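Local coordinates for MSM0271 protein (Mycobacterium smegmatis, PDB 5SUH) that forms the trimeric, double-ringed tiles of a bacterial microcompartment shell and probably takes part in controlling what passes through it, at residues H142-D147 with V221-I226; A183-E188 with G208-G213; T31-Y36 with A122-T127; Y174-A179 with T228-I233; F103-I108 with P178-A183. All blocks are in the same frame, centred on the assembly; numbering follows the deposited sequence.

Interaction 1. Residues H142-D147 with V221-I226; sequences HDIITD and VARDHI
The helix-on-sheet packing of a BMC fold brings H142 and I144, on strand 138-145, against R223 of helix 216-232. This strand is an outermost one, within the chain, of an antiparallel four-stranded sheet, and R223 alone supplies the helix side of the contact. The arginine runs out extended from the helix (chi1 178°) until a bend at chi3, crossing both strand side chains at about a right angle. Its CD comes up obliquely on the imidazole, 3.9 Å from H142 ND1. The ring and guanidinium planes stand 59° apart, so the two flat groups are not stacked. At the end of the arginine, I144 CD1 lies over one face of the guanidinium, 3.8 Å from R223 NH2, an apolar methyl covering a charged group. D143, between the two, turns its CB away from the helix, and its carboxylate forms a salt bridge with R80 of the second subunit. The H142 ring also meets that of Y174, from neighbouring strand 170-177, their planes at about 40°. What steadies the guanidinium is the next residue of the helix: R223 NH1 reaches D224 OD1 at 3.0 Å, on the syn side of the carboxylate and close to the guanidinium plane.

Interaction 2. Residues A183-E188 with G208-G213; sequences AVAANE and GRLYIG
L210 reaches out from strand 208-214 and sets its two methyls against neighbouring alanines of helix 182-192. CD1 meets A186 CB at 3.8 Å. The other methyl, CD2, lies against the helix backbone as well as A185 CB: it is 3.9 Å from A186 N and 4.0 Å from A185 C, with A185 CB a little farther off at 4.1 Å. The peptide joining the alanines is thus part of the surface that the leucine touches. A first torsion of -178° carries the leucine's branch out from the strand to the helix. Because both helix residues are small, the two backbones come close, with A186 CA 6.9 Å from L210 CA. This is the buried layer of a BMC fold, an antiparallel sheet covered by helices, and I226 of helix 216-232 and V201 of the adjacent strand close in on the same leucine. Two residues along, the packing is slack. I212 also points its CB toward the helix, yet its side chain stays 5.2 Å from it. At the more open end of the helix segment, E188 divides its carboxylate between R191 and H225. From the far side of the strand, R209 and Y211 turn to the second subunit, where Y211 OH bonds E79 and R209 NH2 bonds the backbone O of E100.

Interaction 3. Residues T31-Y36 with A122-T127; sequences TQIRVY and AILAGT
L124 of helix 113-127 lies on the ring of Y36, and the pair makes the centre of this contact. L124 CD2 stands over one face of the ring, 4.1 Å from the Y36 ring centroid and 19° off the normal, a CH-pi contact displaced toward the rim. The other methyl, CD1, sits at the phenol end, 3.7 Å from Y36 CZ. Tyrosine and leucine approach from opposite directions, a chi1 of 176° carrying the Y36 ring out to meet the leucine. I33 comes in across the leucine at about a right angle and touches L124 CD2 with its CD1 at 3.8 Å. At the far end T31 CB and T127 CB face each other more loosely, at 4.4 Å, and T31 also packs on F141 of the third subunit.

The next shell sets these groups in place. T127 OG1 gives a hydrogen bond of 2.7 Å to I123 O, one turn back in the helix, and N129 ND2 links both threonines by bonding T127 OG1 and T31 O. Between I33 and Y36 the chain turns a corner at R34, where R34 and V35 both face E71 in a classic beta bulge.

Farther out, strand 66-73 lies beside the tyrosine, whose side chain also touches L68 and V70, while I123 reaches V81 and A85 of helix 78-88.

Interaction 4. Residues Y174-A179 with T228-I233; sequences YEMTPA and TVLSAI
A single leucine methyl carries the contact between Y174 and M176, on strand 170-177, and L230 of helix 216-232. L230 CD1 approaches the tyrosine ring obliquely, 4.1 Å from Y174 CE2, and lies 4.3 Å from M176 SD. The leucine places CG anti to its carbonyl carbon and keeps its chain extended (chi2 -179°), so that the branch drops from the helix toward the strand. M176 is folded: its CG sits between the backbone N and the carbonyl carbon (chi1 62°), and a further bend about the CG-SD bond turns CE back toward Y174, leaving the sulfur beneath the leucine. The Y174 ring comes to the leucine from the opposite direction. Its hydroxyl is held by a hydrogen bond with T227 OG1 of the same helix, which fixes the far end of the ring beside L230. E175, between the two contact residues, faces the other way, where OE2 pairs with R209 and OE1 takes the backbone N of L76 in the second subunit. The contact therefore lies in the buried layer between the sheet and helix 216-232, with V139 of strand 138-145 and I226, one turn earlier in the helix, packing on the same tyrosine.

Interaction 5. Residues F103-I108 with P178-A183; sequences FGVLEI and PALFAA
V105 and L180 meet tip to tip, and their apolar packing makes up most of the contact. The valine presents one methyl, CG1, to both ends of the leucine fork: V105 CG1 lies 4.1 Å from L180 CD1 and the same distance from L180 CD2. Extended first torsions, 176° for V105 CG1 and -163° for L180 CG, point the two branches at each other. A looser approach is that of L180 CD2 to the backbone oxygen of L106, at 4.5 Å. The side chain of L106 lies on the other face of strand 104-110, against I78, V81 and I82 of helix 78-88.

Backbone hydrogen bonds shape the leucine's side. A183 N reaches L180 O at 3.0 Å, and F181 and A182 likewise bond three residues back, as the chain winds into helix 182-192 after the cis peptide before P178.

Among the polar groups, E71 OE1, on strand 66-73, receives a hydrogen bond from L180 N; at the start of the strand segment F103 makes a cation-pi contact with R34.

The contact joins a strand of the first sheet to the start of the helix that packs on the second, so it links the two BMC units of the chain. Its chemistry is that of buried methyl groups meeting without a directional bond between them. Shape and the exclusion of water probably account for the attraction, while the position of L180 is probably helped by the bonded turn that carries it and by E71 on its backbone N.

From the N terminus, interaction 3 closes the first loop, tying 31-36 to 122-127 in the first half. Interaction 5 opens at 103-108, inside that loop, and crosses it to end at 178-183, joining one half to the other. Before it closes, interaction 1 opens at 142-147, so these two cross as well. Interaction 4 starts at 174-179, sharing P178 and A179 with interaction 5, and interaction 2 starts at A183, where interaction 5 ends. Interaction 2 then closes first, nested inside both 1 and 4, which cross each other along helix 216-232. Interactions 1, 2 and 4 together bind the second sheet to helices 182-192 and 216-232.

Interaction 1. Residues H142-D147 with V221-I226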
# COMPACT_ATOMS: atom_id res chain seq x y z
N HIS A 142 -14.33 -1.48 27.90
CA HIS A 142 -13.15 -2.26 28.31
C HIS A 142 -13.60 -3.69 28.69
O HIS A 142 -14.75 -3.91 29.07
CB HIS A 142 -12.35 -1.58 29.44
CG HIS A 142 -13.13 -1.34 30.69
ND1 HIS A 142 -13.56 -2.37 31.52
CD2 HIS A 142 -13.54 -0.20 31.28
CE1 HIS A 142 -14.22 -1.87 32.54
NE2 HIS A 142 -14.22 -0.55 32.42
N ASP A 143 -12.68 -4.64 28.54
CA ASP A 143 -12.94 -6.04 28.84
C ASP A 143 -11.64 -6.84 28.90
O ASP A 143 -10.63 -6.44 28.30
CB ASP A 143 -13.86 -6.65 27.79
CG ASP A 143 -14.57 -7.91 28.28
OD1 ASP A 143 -14.43 -8.29 29.48
OD2 ASP A 143 -15.25 -8.54 27.45
N ILE A 144 -11.67 -7.96 29.64
CA ILE A 144 -10.52 -8.86 29.72
C ILE A 144 -10.95 -10.23 29.19
O ILE A 144 -11.77 -10.90 29.80
CB ILE A 144 -9.97 -8.98 31.16
CG1 ILE A 144 -9.35 -7.66 31.59
CG2 ILE A 144 -8.92 -10.08 31.28
CD1 ILE A 144 -8.90 -7.64 33.02
N ILE A 145 -10.41 -10.62 28.04
CA ILE A 145 -10.64 -11.92 27.44
C ILE A 145 -9.51 -12.85 27.91
O ILE A 145 -8.35 -12.71 27.49
CB ILE A 145 -10.64 -11.86 25.88
CG1 ILE A 145 -11.90 -11.18 25.37
CG2 ILE A 145 -10.56 -13.27 25.25
CD1 ILE A 145 -11.76 -9.74 25.14
N THR A 146 -9.84 -13.80 28.78
CA THR A 146 -8.82 -14.74 29.24
C THR A 146 -8.61 -15.92 28.29
O THR A 146 -9.53 -16.29 27.56
CB THR A 146 -9.14 -15.28 30.63
OG1 THR A 146 -10.37 -16.02 30.59
CG2 THR A 146 -9.26 -14.15 31.61
N ASP A 147 -7.39 -16.44 28.26
CA ASP A 147 -7.06 -17.66 27.52
C ASP A 147 -7.54 -17.56 26.06
O ASP A 147 -8.39 -18.34 25.61
CB ASP A 147 -7.68 -18.87 28.24
CG ASP A 147 -7.20 -20.21 27.68
OD1 ASP A 147 -6.05 -20.28 27.19
OD2 ASP A 147 -7.97 -21.21 27.75
N VAL A 221 -4.11 -5.64 36.56
CA VAL A 221 -3.41 -4.54 37.21
C VAL A 221 -3.35 -3.31 36.30
O VAL A 221 -3.52 -2.18 36.76
CB VAL A 221 -2.00 -4.98 37.62
CG1 VAL A 221 -1.12 -3.78 38.07
CG2 VAL A 221 -2.10 -5.97 38.75
N ALA A 222 -3.13 -3.54 35.00
CA ALA A 222 -3.07 -2.43 34.04
C ALA A 222 -4.43 -1.78 33.88
O ALA A 222 -4.54 -0.55 33.95
CB ALA A 222 -2.54 -2.89 32.74
N ARG A 223 -5.49 -2.58 33.72
CA ARG A 223 -6.82 -2.00 33.53
C ARG A 223 -7.24 -1.11 34.72
O ARG A 223 -7.76 0.01 34.52
CB ARG A 223 -7.88 -3.07 33.33
CG ARG A 223 -9.28 -2.45 33.19
CD ARG A 223 -10.36 -3.40 33.55
NE ARG A 223 -10.19 -3.77 34.96
CZ ARG A 223 -10.78 -4.82 35.54
NH1 ARG A 223 -10.53 -5.07 36.82
NH2 ARG A 223 -11.57 -5.65 34.84
N ASP A 224 -7.04 -1.60 35.95
CA ASP A 224 -7.38 -0.83 37.17
C ASP A 224 -6.63 0.51 37.22
O ASP A 224 -7.20 1.54 37.59
CB ASP A 224 -7.08 -1.63 38.45
CG ASP A 224 -8.03 -2.81 38.65
OD1 ASP A 224 -9.15 -2.77 38.07
OD2 ASP A 224 -7.67 -3.78 39.39
N HIS A 225 -5.35 0.48 36.89
CA HIS A 225 -4.57 1.70 36.91
C HIS A 225 -5.04 2.68 35.82
O HIS A 225 -5.20 3.88 36.07
CB HIS A 225 -3.10 1.35 36.74
CG HIS A 225 -2.19 2.53 36.72
ND1 HIS A 225 -2.10 3.42 37.77
CD2 HIS A 225 -1.25 2.92 35.82
CE1 HIS A 225 -1.18 4.33 37.50
NE2 HIS A 225 -0.65 4.05 36.31
N ILE A 226 -5.29 2.16 34.62
CA ILE A 226 -5.74 3.02 33.54
C ILE A 226 -7.03 3.77 33.90
O ILE A 226 -7.15 4.98 33.65
CB ILE A 226 -5.98 2.23 32.25
CG1 ILE A 226 -4.68 1.73 31.66
CG2 ILE A 226 -6.69 3.09 31.19
CD1 ILE A 226 -4.94 0.79 30.44

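Interaction 2. Residues A183-E188 with G208-G213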
# COMPACT_ATOMS: atom_id res chain seq x y z
N ALA A 183 -2.66 7.21 24.19
CA ALA A 183 -1.22 7.36 24.39
C ALA A 183 -0.84 7.26 25.86
O ALA A 183 0.07 6.50 26.22
CB ALA A 183 -0.74 8.68 23.82
N VAL A 184 -1.52 8.02 26.71
CA VAL A 184 -1.16 8.04 28.12
C VAL A 184 -1.59 6.71 28.78
O VAL A 184 -0.88 6.21 29.66
CB VAL A 184 -1.76 9.27 28.89
CG1 VAL A 184 -3.28 9.19 29.04
CG2 VAL A 184 -1.13 9.39 30.26
N ALA A 185 -2.71 6.14 28.32
CA ALA A 185 -3.17 4.86 28.88
C ALA A 185 -2.15 3.74 28.62
O ALA A 185 -1.83 2.98 29.53
CB ALA A 185 -4.56 4.48 28.33
N ALA A 186 -1.59 3.69 27.40
CA ALA A 186 -0.59 2.65 27.08
C ALA A 186 0.67 2.81 27.93
O ALA A 186 1.11 1.85 28.55
CB ALA A 186 -0.20 2.67 25.59
N ASN A 187 1.21 4.04 27.99
CA ASN A 187 2.42 4.31 28.76
C ASN A 187 2.23 4.06 30.27
O ASN A 187 3.14 3.53 30.93
CB ASN A 187 2.90 5.75 28.54
CG ASN A 187 4.35 5.98 29.02
OD1 ASN A 187 5.31 5.42 28.47
ND2 ASN A 187 4.49 6.78 30.06
N GLU A 188 1.06 4.40 30.83
CA GLU A 188 0.83 4.16 32.24
C GLU A 188 0.75 2.64 32.54
O GLU A 188 1.33 2.16 33.55
CB GLU A 188 -0.45 4.87 32.72
CG GLU A 188 -0.26 6.36 32.93
CD GLU A 188 0.94 6.68 33.83
OE1 GLU A 188 1.03 6.13 34.96
OE2 GLU A 188 1.81 7.47 33.40
N GLY A 208 -9.99 6.00 20.50
CA GLY A 208 -8.71 5.32 20.68
C GLY A 208 -8.91 3.88 21.13
O GLY A 208 -9.86 3.57 21.86
N ARG A 209 -8.02 3.00 20.70
CA ARG A 209 -8.11 1.60 21.10
C ARG A 209 -6.75 1.07 21.55
O ARG A 209 -5.71 1.28 20.89
CB ARG A 209 -8.66 0.75 19.95
CG ARG A 209 -10.14 0.98 19.65
CD ARG A 209 -10.33 1.99 18.53
NE ARG A 209 -11.73 2.22 18.21
CZ ARG A 209 -12.18 2.31 16.95
NH1 ARG A 209 -11.32 2.15 15.93
NH2 ARG A 209 -13.46 2.52 16.71
N LEU A 210 -6.79 0.35 22.67
CA LEU A 210 -5.60 -0.23 23.28
C LEU A 210 -5.75 -1.76 23.34
O LEU A 210 -6.77 -2.27 23.81
CB LEU A 210 -5.40 0.38 24.67
CG LEU A 210 -4.18 -0.04 25.49
CD1 LEU A 210 -2.91 0.12 24.65
CD2 LEU A 210 -4.07 0.76 26.79
N TYR A 211 -4.73 -2.48 22.85
CA TYR A 211 -4.67 -3.95 22.93
C TYR A 211 -3.43 -4.37 23.72
O TYR A 211 -2.30 -4.12 23.30
CB TYR A 211 -4.60 -4.60 21.54
CG TYR A 211 -5.83 -4.56 20.66
CD1 TYR A 211 -6.20 -3.39 19.99
CD2 TYR A 211 -6.54 -5.72 20.39
CE1 TYR A 211 -7.30 -3.37 19.13
CE2 TYR A 211 -7.63 -5.72 19.54
CZ TYR A 211 -8.02 -4.54 18.92
OH TYR A 211 -9.10 -4.54 18.07
N ILE A 212 -3.65 -5.04 24.84
CA ILE A 212 -2.58 -5.47 25.76
C ILE A 212 -2.69 -6.96 26.13
O ILE A 212 -3.78 -7.46 26.45
CB ILE A 212 -2.61 -4.57 27.04
CG1 ILE A 212 -1.98 -3.22 26.73
CG2 ILE A 212 -1.87 -5.21 28.19
CD1 ILE A 212 -2.03 -2.28 27.89
N GLY A 213 -1.57 -7.66 26.06
CA GLY A 213 -1.51 -9.08 26.37
C GLY A 213 -0.63 -9.37 27.57
O GLY A 213 0.30 -8.61 27.86

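Interaction 3. Residues T31-Y36 with A122-T127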
# COMPACT_ATOMS: atom_id res chain seq x y z
N THR A 31 -9.06 28.20 17.68
CA THR A 31 -8.48 26.85 17.76
C THR A 31 -8.87 26.09 19.03
O THR A 31 -8.45 26.46 20.13
CB THR A 31 -6.94 26.91 17.68
OG1 THR A 31 -6.56 27.42 16.39
CG2 THR A 31 -6.35 25.54 17.84
N GLN A 32 -9.63 25.00 18.89
CA GLN A 32 -10.06 24.25 20.07
C GLN A 32 -9.16 23.06 20.42
O GLN A 32 -8.89 22.19 19.60
CB GLN A 32 -11.49 23.73 19.93
CG GLN A 32 -11.90 23.02 21.23
CD GLN A 32 -13.09 22.10 21.10
OE1 GLN A 32 -14.00 22.35 20.31
NE2 GLN A 32 -13.09 21.03 21.89
N ILE A 33 -8.74 23.03 21.68
CA ILE A 33 -7.95 21.92 22.17
C ILE A 33 -8.81 20.77 22.72
O ILE A 33 -9.58 20.95 23.65
CB ILE A 33 -6.97 22.42 23.22
CG1 ILE A 33 -5.84 23.15 22.47
CG2 ILE A 33 -6.41 21.25 24.00
CD1 ILE A 33 -4.64 23.49 23.31
N ARG A 34 -8.67 19.61 22.09
CA ARG A 34 -9.40 18.41 22.46
C ARG A 34 -8.61 17.63 23.50
O ARG A 34 -9.15 17.19 24.51
CB ARG A 34 -9.60 17.50 21.24
CG ARG A 34 -10.23 18.17 20.06
CD ARG A 34 -11.45 17.48 19.60
NE ARG A 34 -11.31 16.03 19.53
CZ ARG A 34 -12.38 15.23 19.49
NH1 ARG A 34 -13.60 15.75 19.52
NH2 ARG A 34 -12.23 13.91 19.47
N VAL A 35 -7.30 17.50 23.23
CA VAL A 35 -6.37 16.82 24.13
C VAL A 35 -5.09 17.66 24.29
O VAL A 35 -4.55 18.14 23.30
CB VAL A 35 -5.97 15.42 23.60
CG1 VAL A 35 -4.98 14.77 24.55
CG2 VAL A 35 -7.17 14.56 23.43
N TYR A 36 -4.63 17.84 25.54
CA TYR A 36 -3.35 18.52 25.82
C TYR A 36 -2.68 17.85 27.02
O TYR A 36 -3.11 18.03 28.16
CB TYR A 36 -3.56 20.02 26.12
CG TYR A 36 -2.29 20.78 26.53
CD1 TYR A 36 -1.90 20.88 27.87
CD2 TYR A 36 -1.49 21.40 25.57
CE1 TYR A 36 -0.74 21.56 28.24
CE2 TYR A 36 -0.33 22.08 25.93
CZ TYR A 36 0.04 22.16 27.25
OH TYR A 36 1.19 22.84 27.57
N ALA A 122 4.03 27.66 24.85
CA ALA A 122 3.98 28.50 23.65
C ALA A 122 2.71 28.25 22.85
O ALA A 122 2.11 29.17 22.28
CB ALA A 122 5.21 28.27 22.77
N ILE A 123 2.29 26.99 22.82
CA ILE A 123 1.10 26.57 22.09
C ILE A 123 -0.17 27.15 22.73
O ILE A 123 -1.05 27.69 22.04
CB ILE A 123 1.01 25.04 22.04
CG1 ILE A 123 2.10 24.49 21.09
CG2 ILE A 123 -0.37 24.62 21.61
CD1 ILE A 123 2.34 22.97 21.20
N LEU A 124 -0.22 27.06 24.06
CA LEU A 124 -1.35 27.58 24.82
C LEU A 124 -1.47 29.09 24.69
O LEU A 124 -2.56 29.61 24.41
CB LEU A 124 -1.21 27.20 26.30
CG LEU A 124 -1.41 25.72 26.62
CD1 LEU A 124 -1.30 25.52 28.13
CD2 LEU A 124 -2.74 25.18 26.08
N ALA A 125 -0.35 29.79 24.85
CA ALA A 125 -0.33 31.26 24.77
C ALA A 125 -0.68 31.75 23.37
O ALA A 125 -1.50 32.64 23.20
CB ALA A 125 1.03 31.79 25.19
N GLY A 126 -0.08 31.13 22.36
CA GLY A 126 -0.30 31.51 20.98
C GLY A 126 -1.66 31.16 20.40
O GLY A 126 -2.00 31.57 19.30
N THR A 127 -2.45 30.37 21.12
CA THR A 127 -3.80 30.04 20.65
C THR A 127 -4.86 30.58 21.61
O THR A 127 -6.06 30.43 21.37
CB THR A 127 -3.98 28.53 20.45
OG1 THR A 127 -3.68 27.86 21.68
CG2 THR A 127 -3.06 28.02 19.37

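Interaction 4. Residues Y174-A179 with T228-I233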
# COMPACT_ATOMS: atom_id res chain seq x y z
N TYR A 174 -9.27 -1.79 25.56
CA TYR A 174 -9.73 -0.56 26.21
C TYR A 174 -9.98 0.53 25.17
O TYR A 174 -9.08 0.90 24.38
CB TYR A 174 -8.69 -0.07 27.22
CG TYR A 174 -9.24 0.60 28.44
CD1 TYR A 174 -9.02 0.05 29.71
CD2 TYR A 174 -9.96 1.79 28.36
CE1 TYR A 174 -9.52 0.66 30.86
CE2 TYR A 174 -10.46 2.40 29.50
CZ TYR A 174 -10.23 1.83 30.75
OH TYR A 174 -10.71 2.42 31.91
N GLU A 175 -11.20 1.05 25.16
CA GLU A 175 -11.57 2.04 24.18
C GLU A 175 -12.03 3.34 24.86
O GLU A 175 -12.83 3.31 25.80
CB GLU A 175 -12.68 1.49 23.26
CG GLU A 175 -12.97 2.40 22.05
CD GLU A 175 -13.94 1.80 21.03
OE1 GLU A 175 -14.63 0.80 21.34
OE2 GLU A 175 -13.99 2.33 19.91
N MET A 176 -11.57 4.47 24.33
CA MET A 176 -11.84 5.80 24.90
C MET A 176 -11.97 6.88 23.82
O MET A 176 -11.58 6.66 22.66
CB MET A 176 -10.71 6.20 25.84
CG MET A 176 -9.39 6.29 25.06
SD MET A 176 -8.00 5.72 26.00
CE MET A 176 -8.26 3.95 25.95
N THR A 177 -12.46 8.05 24.22
CA THR A 177 -12.46 9.19 23.32
C THR A 177 -12.35 10.52 24.12
O THR A 177 -12.89 10.63 25.22
CB THR A 177 -13.71 9.20 22.38
OG1 THR A 177 -13.52 10.19 21.38
CG2 THR A 177 -15.05 9.46 23.13
N PRO A 178 -11.59 11.51 23.59
CA PRO A 178 -10.80 11.55 22.34
C PRO A 178 -9.69 10.49 22.24
O PRO A 178 -9.10 10.08 23.23
CB PRO A 178 -10.17 12.96 22.34
CG PRO A 178 -10.97 13.75 23.32
CD PRO A 178 -11.46 12.77 24.36
N ALA A 179 -9.40 10.11 21.00
CA ALA A 179 -8.50 9.02 20.69
C ALA A 179 -7.09 9.17 21.25
O ALA A 179 -6.44 8.17 21.57
CB ALA A 179 -8.43 8.83 19.15
N THR A 228 -8.08 4.58 36.82
CA THR A 228 -7.78 5.61 37.80
C THR A 228 -7.14 6.84 37.12
O THR A 228 -7.57 7.98 37.33
CB THR A 228 -6.89 5.07 38.94
OG1 THR A 228 -7.65 4.16 39.74
CG2 THR A 228 -6.47 6.19 39.84
N VAL A 229 -6.13 6.59 36.31
CA VAL A 229 -5.44 7.65 35.57
C VAL A 229 -6.37 8.52 34.73
O VAL A 229 -6.28 9.76 34.79
CB VAL A 229 -4.37 7.07 34.66
CG1 VAL A 229 -3.83 8.12 33.69
CG2 VAL A 229 -3.27 6.48 35.47
N LEU A 230 -7.27 7.88 33.98
CA LEU A 230 -8.16 8.65 33.11
C LEU A 230 -9.14 9.49 33.96
O LEU A 230 -9.46 10.63 33.60
CB LEU A 230 -8.91 7.73 32.15
CG LEU A 230 -8.09 6.97 31.09
CD1 LEU A 230 -8.95 6.13 30.21
CD2 LEU A 230 -7.22 7.88 30.22
N SER A 231 -9.60 8.96 35.09
CA SER A 231 -10.53 9.71 35.95
C SER A 231 -9.90 10.92 36.57
O SER A 231 -10.56 11.92 36.76
CB SER A 231 -11.09 8.84 37.07
OG SER A 231 -11.99 7.90 36.55
N ALA A 232 -8.60 10.86 36.83
CA ALA A 232 -7.92 11.94 37.53
C ALA A 232 -7.66 13.15 36.63
O ALA A 232 -7.31 14.22 37.10
CB ALA A 232 -6.62 11.43 38.13
N ILE A 233 -7.86 12.97 35.33
CA ILE A 233 -7.57 14.02 34.37
C ILE A 233 -8.66 15.11 34.27
O ILE A 233 -9.85 14.80 34.14
CB ILE A 233 -7.32 13.40 33.00
CG1 ILE A 233 -6.05 12.56 33.04
CG2 ILE A 233 -7.21 14.47 31.91
CD1 ILE A 233 -5.74 11.84 31.70

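Interaction 5. Residues F103-I108 with P178-A183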
# COMPACT_ATOMS: atom_id res chain seq x y z
N PHE A 103 -9.89 15.45 12.89
CA PHE A 103 -9.00 16.07 13.88
C PHE A 103 -7.52 16.14 13.50
O PHE A 103 -7.05 15.36 12.67
CB PHE A 103 -9.14 15.33 15.21
CG PHE A 103 -10.56 15.05 15.59
CD1 PHE A 103 -11.48 16.10 15.77
CD2 PHE A 103 -11.00 13.74 15.79
CE1 PHE A 103 -12.81 15.84 16.12
CE2 PHE A 103 -12.32 13.48 16.15
CZ PHE A 103 -13.24 14.53 16.32
N GLY A 104 -6.79 17.04 14.17
CA GLY A 104 -5.36 17.22 13.96
C GLY A 104 -4.53 16.78 15.16
O GLY A 104 -4.88 17.02 16.32
N VAL A 105 -3.41 16.11 14.86
CA VAL A 105 -2.61 15.45 15.90
C VAL A 105 -1.14 15.82 15.84
O VAL A 105 -0.55 15.92 14.75
CB VAL A 105 -2.78 13.89 15.79
CG1 VAL A 105 -1.90 13.16 16.79
CG2 VAL A 105 -4.24 13.50 15.98
N LEU A 106 -0.53 16.03 17.01
CA LEU A 106 0.92 16.31 17.08
C LEU A 106 1.55 15.59 18.27
O LEU A 106 0.96 15.53 19.36
CB LEU A 106 1.20 17.81 17.18
CG LEU A 106 2.60 18.24 17.62
CD1 LEU A 106 3.63 18.07 16.49
CD2 LEU A 106 2.62 19.66 18.18
N GLU A 107 2.74 15.04 18.07
CA GLU A 107 3.56 14.59 19.20
C GLU A 107 4.92 15.26 19.09
O GLU A 107 5.54 15.26 18.02
CB GLU A 107 3.71 13.06 19.21
CG GLU A 107 4.48 12.48 20.39
CD GLU A 107 5.98 12.35 20.13
OE1 GLU A 107 6.46 12.79 19.07
OE2 GLU A 107 6.70 11.81 20.99
N ILE A 108 5.39 15.88 20.17
CA ILE A 108 6.77 16.38 20.20
C ILE A 108 7.42 15.79 21.44
O ILE A 108 6.72 15.45 22.41
CB ILE A 108 6.86 17.95 20.19
CG1 ILE A 108 6.18 18.57 21.41
CG2 ILE A 108 6.25 18.53 18.91
CD1 ILE A 108 6.36 20.07 21.50
N PRO A 178 -11.59 11.51 23.59
CA PRO A 178 -10.80 11.55 22.34
C PRO A 178 -9.69 10.49 22.24
O PRO A 178 -9.10 10.08 23.23
CB PRO A 178 -10.17 12.96 22.34
CG PRO A 178 -10.97 13.75 23.32
CD PRO A 178 -11.46 12.77 24.36
N ALA A 179 -9.40 10.11 21.00
CA ALA A 179 -8.50 9.02 20.69
C ALA A 179 -7.09 9.17 21.25
O ALA A 179 -6.44 8.17 21.57
CB ALA A 179 -8.43 8.83 19.15
N LEU A 180 -6.59 10.40 21.36
CA LEU A 180 -5.18 10.57 21.66
C LEU A 180 -4.86 10.18 23.11
O LEU A 180 -3.70 9.88 23.44
CB LEU A 180 -4.71 11.99 21.37
CG LEU A 180 -3.19 12.20 21.26
CD1 LEU A 180 -2.59 11.16 20.32
CD2 LEU A 180 -2.81 13.59 20.79
N PHE A 181 -5.90 10.06 23.95
CA PHE A 181 -5.69 9.65 25.35
C PHE A 181 -5.20 8.21 25.43
O PHE A 181 -4.74 7.77 26.49
CB PHE A 181 -6.97 9.79 26.17
CG PHE A 181 -7.26 11.19 26.63
CD1 PHE A 181 -6.32 11.91 27.34
CD2 PHE A 181 -8.47 11.79 26.31
CE1 PHE A 181 -6.59 13.21 27.78
CE2 PHE A 181 -8.74 13.09 26.73
CZ PHE A 181 -7.80 13.79 27.47
N ALA A 182 -5.31 7.49 24.33
CA ALA A 182 -4.81 6.12 24.27
C ALA A 182 -3.30 6.10 24.53
O ALA A 182 -2.74 5.09 24.99
CB ALA A 182 -5.15 5.49 22.94
N ALA A 183 -2.66 7.21 24.19
CA ALA A 183 -1.22 7.36 24.39
C ALA A 183 -0.84 7.26 25.86
O ALA A 183 0.07 6.50 26.22
CB ALA A 183 -0.74 8.68 23.82